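Local structure of universal stress protein (Burkholderia pseudomallei, 4WNY) at residues Met5-Val11 against Ile111-Val117; Ile116-Thr120 against Val134-Leu138. The protein belongs to the universal stress protein A family and probably takes part in the bacterial response to stress, though its precise function is not established. All blocks are in the same frame, centred on the assembly; numbering follows the deposited sequence.

Contact 1: residues Met5-Val11 against Ile111-Val117; sequences MYSIILV and IGASLIV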
loop_
_atom_site.group_PDB
_atom_site.type_symbol
_atom_site.label_atom_id
_atom_site.label_comp_id
_atom_site.label_asym_id
_atom_site.label_seq_id
_atom_site.Cartn_x
_atom_site.Cartn_y
_atom_site.Cartn_z
ATOM N N MET A 5 12.590 4.352 5.670
ATOM C CA MET A 5 11.796 3.875 4.545
ATOM C C MET A 5 10.327 4.249 4.722
ATOM O O MET A 5 9.573 4.351 3.754
ATOM C CB MET A 5 11.940 2.360 4.385
ATOM C CG MET A 5 11.253 1.804 3.143
ATOM S SD MET A 5 11.439 0.023 2.934
ATOM C CE MET A 5 13.211 -0.130 2.713
ATOM N N TYR A 6 9.929 4.454 5.972
ATOM C CA TYR A 6 8.568 4.858 6.277
ATOM C C TYR A 6 8.560 6.026 7.252
ATOM O O TYR A 6 7.628 6.173 8.032
ATOM C CB TYR A 6 7.778 3.685 6.857
ATOM C CG TYR A 6 7.740 2.470 5.959
ATOM C CD1 TYR A 6 6.952 2.453 4.816
ATOM C CD2 TYR A 6 8.486 1.338 6.257
ATOM C CE1 TYR A 6 6.911 1.346 3.992
ATOM C CE2 TYR A 6 8.453 0.223 5.438
ATOM C CZ TYR A 6 7.662 0.233 4.308
ATOM O OH TYR A 6 7.621 -0.871 3.487
ATOM N N SER A 7 9.601 6.853 7.200
ATOM C CA SER A 7 9.742 7.977 8.121
ATOM C C SER A 7 8.673 9.042 7.905
ATOM O O SER A 7 8.166 9.627 8.862
ATOM C CB SER A 7 11.129 8.606 7.983
ATOM O OG SER A 7 11.349 9.050 6.655
ATOM N N ILE A 8 8.340 9.295 6.643
ATOM C CA ILE A 8 7.343 10.305 6.307
ATOM C C ILE A 8 6.242 9.736 5.416
ATOM O O ILE A 8 6.491 9.310 4.287
ATOM C CB ILE A 8 7.989 11.518 5.610
ATOM C CG1 ILE A 8 8.940 12.236 6.571
ATOM C CG2 ILE A 8 6.919 12.476 5.110
ATOM C CD1 ILE A 8 9.758 13.333 5.919
ATOM N N ILE A 9 5.018 9.736 5.935
ATOM C CA ILE A 9 3.882 9.168 5.221
ATOM C C ILE A 9 2.926 10.245 4.721
ATOM O O ILE A 9 2.553 11.154 5.464
ATOM C CB ILE A 9 3.093 8.192 6.110
ATOM C CG1 ILE A 9 4.037 7.176 6.762
ATOM C CG2 ILE A 9 2.013 7.493 5.300
ATOM C CD1 ILE A 9 3.350 6.259 7.752
ATOM N N LEU A 10 2.525 10.129 3.460
ATOM C CA LEU A 10 1.575 11.057 2.863
ATOM C C LEU A 10 0.227 10.370 2.656
ATOM O O LEU A 10 0.167 9.260 2.132
ATOM C CB LEU A 10 2.123 11.594 1.535
ATOM C CG LEU A 10 1.415 12.749 0.820
ATOM C CD1 LEU A 10 2.406 13.503 -0.049
ATOM C CD2 LEU A 10 0.256 12.254 -0.031
ATOM N N VAL A 11 -0.850 11.031 3.072
ATOM C CA VAL A 11 -2.200 10.512 2.864
ATOM C C VAL A 11 -3.077 11.559 2.171
ATOM O O VAL A 11 -3.153 12.710 2.605
ATOM C CB VAL A 11 -2.850 10.064 4.198
ATOM C CG1 VAL A 11 -2.716 11.146 5.254
ATOM C CG2 VAL A 11 -4.311 9.679 3.992
ATOM N N ILE A 111 7.997 17.045 -0.355
ATOM C CA ILE A 111 7.871 16.811 1.080
ATOM C C ILE A 111 8.912 15.793 1.545
ATOM O O ILE A 111 9.427 15.872 2.663
ATOM C CB ILE A 111 6.447 16.329 1.443
ATOM C CG1 ILE A 111 5.445 17.475 1.279
ATOM C CG2 ILE A 111 6.392 15.788 2.865
ATOM C CD1 ILE A 111 3.998 17.036 1.355
ATOM N N GLY A 112 9.238 14.852 0.668
ATOM C CA GLY A 112 10.194 13.812 0.996
ATOM C C GLY A 112 9.491 12.561 1.476
ATOM O O GLY A 112 10.067 11.748 2.200
ATOM N N ALA A 113 8.234 12.410 1.070
ATOM C CA ALA A 113 7.441 11.250 1.451
ATOM C C ALA A 113 7.996 9.983 0.817
ATOM O O ALA A 113 8.410 9.984 -0.342
ATOM C CB ALA A 113 5.985 11.447 1.056
ATOM N N SER A 114 8.008 8.904 1.590
ATOM C CA SER A 114 8.462 7.613 1.096
ATOM C C SER A 114 7.281 6.662 0.940
ATOM O O SER A 114 7.449 5.494 0.588
ATOM C CB SER A 114 9.509 7.020 2.038
ATOM O OG SER A 114 9.045 7.025 3.378
ATOM N N LEU A 115 6.083 7.177 1.200
ATOM C CA LEU A 115 4.861 6.388 1.095
ATOM C C LEU A 115 3.643 7.276 0.869
ATOM O O LEU A 115 3.503 8.324 1.499
ATOM C CB LEU A 115 4.656 5.544 2.355
ATOM C CG LEU A 115 3.352 4.745 2.425
ATOM C CD1 LEU A 115 3.302 3.697 1.318
ATOM C CD2 LEU A 115 3.184 4.103 3.795
ATOM N N ILE A 116 2.763 6.848 -0.032
ATOM C CA ILE A 116 1.510 7.549 -0.279
ATOM C C ILE A 116 0.321 6.664 0.074
ATOM O O ILE A 116 0.189 5.551 -0.437
ATOM C CB ILE A 116 1.385 7.995 -1.747
ATOM C CG1 ILE A 116 2.461 9.027 -2.086
ATOM C CG2 ILE A 116 -0.002 8.566 -2.015
ATOM C CD1 ILE A 116 2.407 9.505 -3.520
ATOM N N VAL A 117 -0.542 7.164 0.950
ATOM C CA VAL A 117 -1.710 6.414 1.390
ATOM C C VAL A 117 -2.977 6.971 0.747
ATOM O O VAL A 117 -3.212 8.178 0.773
ATOM C CB VAL A 117 -1.842 6.450 2.926
ATOM C CG1 VAL A 117 -3.161 5.834 3.370
ATOM C CG2 VAL A 117 -0.661 5.735 3.571
#

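Contact 2: residues Ile116-Thr120 against Val134-Leu138; sequences IVMGT and VAERL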
loop_
_atom_site.group_PDB
_atom_site.type_symbol
_atom_site.label_atom_id
_atom_site.label_comp_id
_atom_site.label_asym_id
_atom_site.label_seq_id
_atom_site.Cartn_x
_atom_site.Cartn_y
_atom_site.Cartn_z
ATOM N N ILE A 116 2.763 6.848 -0.032
ATOM C CA ILE A 116 1.510 7.549 -0.279
ATOM C C ILE A 116 0.321 6.664 0.074
ATOM O O ILE A 116 0.189 5.551 -0.437
ATOM C CB ILE A 116 1.385 7.995 -1.747
ATOM C CG1 ILE A 116 2.461 9.027 -2.086
ATOM C CG2 ILE A 116 -0.002 8.566 -2.015
ATOM C CD1 ILE A 116 2.407 9.505 -3.520
ATOM N N VAL A 117 -0.542 7.164 0.950
ATOM C CA VAL A 117 -1.710 6.414 1.390
ATOM C C VAL A 117 -2.977 6.971 0.747
ATOM O O VAL A 117 -3.212 8.178 0.773
ATOM C CB VAL A 117 -1.842 6.450 2.926
ATOM C CG1 VAL A 117 -3.161 5.834 3.370
ATOM C CG2 VAL A 117 -0.661 5.735 3.571
ATOM N N MET A 118 -3.783 6.090 0.162
ATOM C CA MET A 118 -5.004 6.502 -0.521
ATOM C C MET A 118 -6.204 5.649 -0.142
ATOM O O MET A 118 -6.073 4.450 0.109
ATOM C CB MET A 118 -4.814 6.442 -2.035
ATOM C CG MET A 118 -4.600 7.790 -2.692
ATOM S SD MET A 118 -4.521 7.605 -4.477
ATOM C CE MET A 118 -3.444 6.179 -4.575
ATOM N N GLY A 119 -7.377 6.272 -0.115
ATOM C CA GLY A 119 -8.618 5.548 0.081
ATOM C C GLY A 119 -9.196 5.145 -1.260
ATOM O O GLY A 119 -9.188 5.934 -2.205
ATOM N N THR A 120 -9.688 3.914 -1.353
ATOM C CA THR A 120 -10.245 3.414 -2.605
ATOM C C THR A 120 -11.609 2.766 -2.395
ATOM O O THR A 120 -12.153 2.781 -1.291
ATOM C CB THR A 120 -9.303 2.394 -3.278
ATOM O OG1 THR A 120 -8.987 1.347 -2.351
ATOM C CG2 THR A 120 -8.015 3.067 -3.728
ATOM N N VAL A 134 -7.373 7.571 -9.959
ATOM C CA VAL A 134 -6.176 8.231 -9.455
ATOM C C VAL A 134 -5.276 7.196 -8.784
ATOM O O VAL A 134 -4.049 7.243 -8.905
ATOM C CB VAL A 134 -6.528 9.368 -8.468
ATOM C CG1 VAL A 134 -7.634 8.930 -7.515
ATOM C CG2 VAL A 134 -5.293 9.834 -7.704
ATOM N N ALA A 135 -5.900 6.243 -8.097
ATOM C CA ALA A 135 -5.179 5.134 -7.491
ATOM C C ALA A 135 -4.579 4.241 -8.568
ATOM O O ALA A 135 -3.427 3.819 -8.468
ATOM C CB ALA A 135 -6.098 4.334 -6.588
ATOM N N GLU A 136 -5.369 3.964 -9.603
ATOM C CA GLU A 136 -4.903 3.174 -10.736
ATOM C C GLU A 136 -3.774 3.893 -11.463
ATOM O O GLU A 136 -2.877 3.259 -12.018
ATOM C CB GLU A 136 -6.054 2.885 -11.702
ATOM N N ARG A 137 -3.823 5.222 -11.453
ATOM C CA ARG A 137 -2.783 6.036 -12.070
ATOM C C ARG A 137 -1.470 5.904 -11.307
ATOM O O ARG A 137 -0.452 5.510 -11.875
ATOM C CB ARG A 137 -3.214 7.503 -12.130
ATOM N N LEU A 138 -1.512 6.229 -10.017
ATOM C CA LEU A 138 -0.348 6.152 -9.137
ATOM C C LEU A 138 0.297 4.768 -9.136
ATOM O O LEU A 138 1.517 4.645 -9.013
ATOM C CB LEU A 138 -0.740 6.543 -7.708
ATOM C CG LEU A 138 -0.612 8.031 -7.367
ATOM C CD1 LEU A 138 -1.431 8.409 -6.166
ATOM C CD2 LEU A 138 0.827 8.390 -7.115
#

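Contact 1: residues Met5-Val11 against Ile111-Val117
L10 packs across to A113, I111 and I116, and its backbone ties the two strands together. Its CB lies 3.5 Å from L115 O and 3.9 Å from CB of A113. CG stands anti to the backbone N (chi1 -170°), and the two methyls part from there. L10 CD1 meets CD1 of I111 at 4.1 Å, the two side chains crossing at about a right angle. L10 CD2 reaches CG2 of I116 at 4.2 Å; these two side chains run alongside each other in the same direction. L10 makes two backbone bonds to the neighbouring strand: its N donates to L115 O (2.8 Å) and its O accepts from V117 N. On the opposite face of the sheet, CG2 of I9 touches CG2 of V117 at 3.6 Å and also CD2 of L115. Helix 17-32 packs on this face through L29 and A26. S114 N donates to I8 O at 3.1 Å. OG of S114 donates to M5 O (2.8 Å) from above the carbonyl plane. Y6 OH forms a hydrogen bond with A25 O of the second subunit. Strands 8-13 and 115-120 are parallel neighbours in the central sheet of the alpha/beta fold of universal stress proteins.

Contact 2: residues Ile116-Thr120 against Val134-Leu138
M118 reaches from strand 115-120 to helix 134-141 and meets A135 and L138 with the end of its side chain. The chain runs extended through chi2 (-176°) and bends at chi3 (-45°). This bend brings CE against A135 and CD1 of L138. M118 CE sits 3.6 Å from CA of A135, close to the helix backbone. The same CE approaches CD1 of L138 at 3.4 Å, tighter than usual for two carbons. The M118 and L138 side chains run obliquely to each other. M118 SD lies 4.0 Å from CG2 of V134, one residue before A135. L138 has a second methyl in use: its CD2 meets CD1 of I116 at 4.1 Å, with the two side chains at about a right angle. Two residues after M118, CG2 of T120 touches CB of A135 at 3.7 Å. The OG1 of T120 makes a weak hydrogen bond to I149 O. Helix 100-111 also packs on L138, through L104 and E105. The side-chain contacts between strand and helix are apolar. They are made by methyl groups and one thioether, so between these two segments the contact rests on burial of apolar surface and on shape.

Overall arrangement
Both contacts use strand 115-120 and share I116 and V117. Contact 1 joins that strand to its neighbour 8-13 within the parallel sheet. Contact 2 joins it to helix 134-141, which lies over the sheet. Both are partly buried. Contact 1 has a buried strand part and more open ends at M5 and G112; contact 2 has no fully exposed residue among those that touch. Their chemistry differs accordingly. Contact 1 combines backbone hydrogen bonds with apolar side chains on both faces of the sheet; contact 2 rests on apolar side chains. I116 belongs to both, with one branch on L10 and the other on L138. Contact 1 also borders the second subunit, whereas contact 2 lies within one chain.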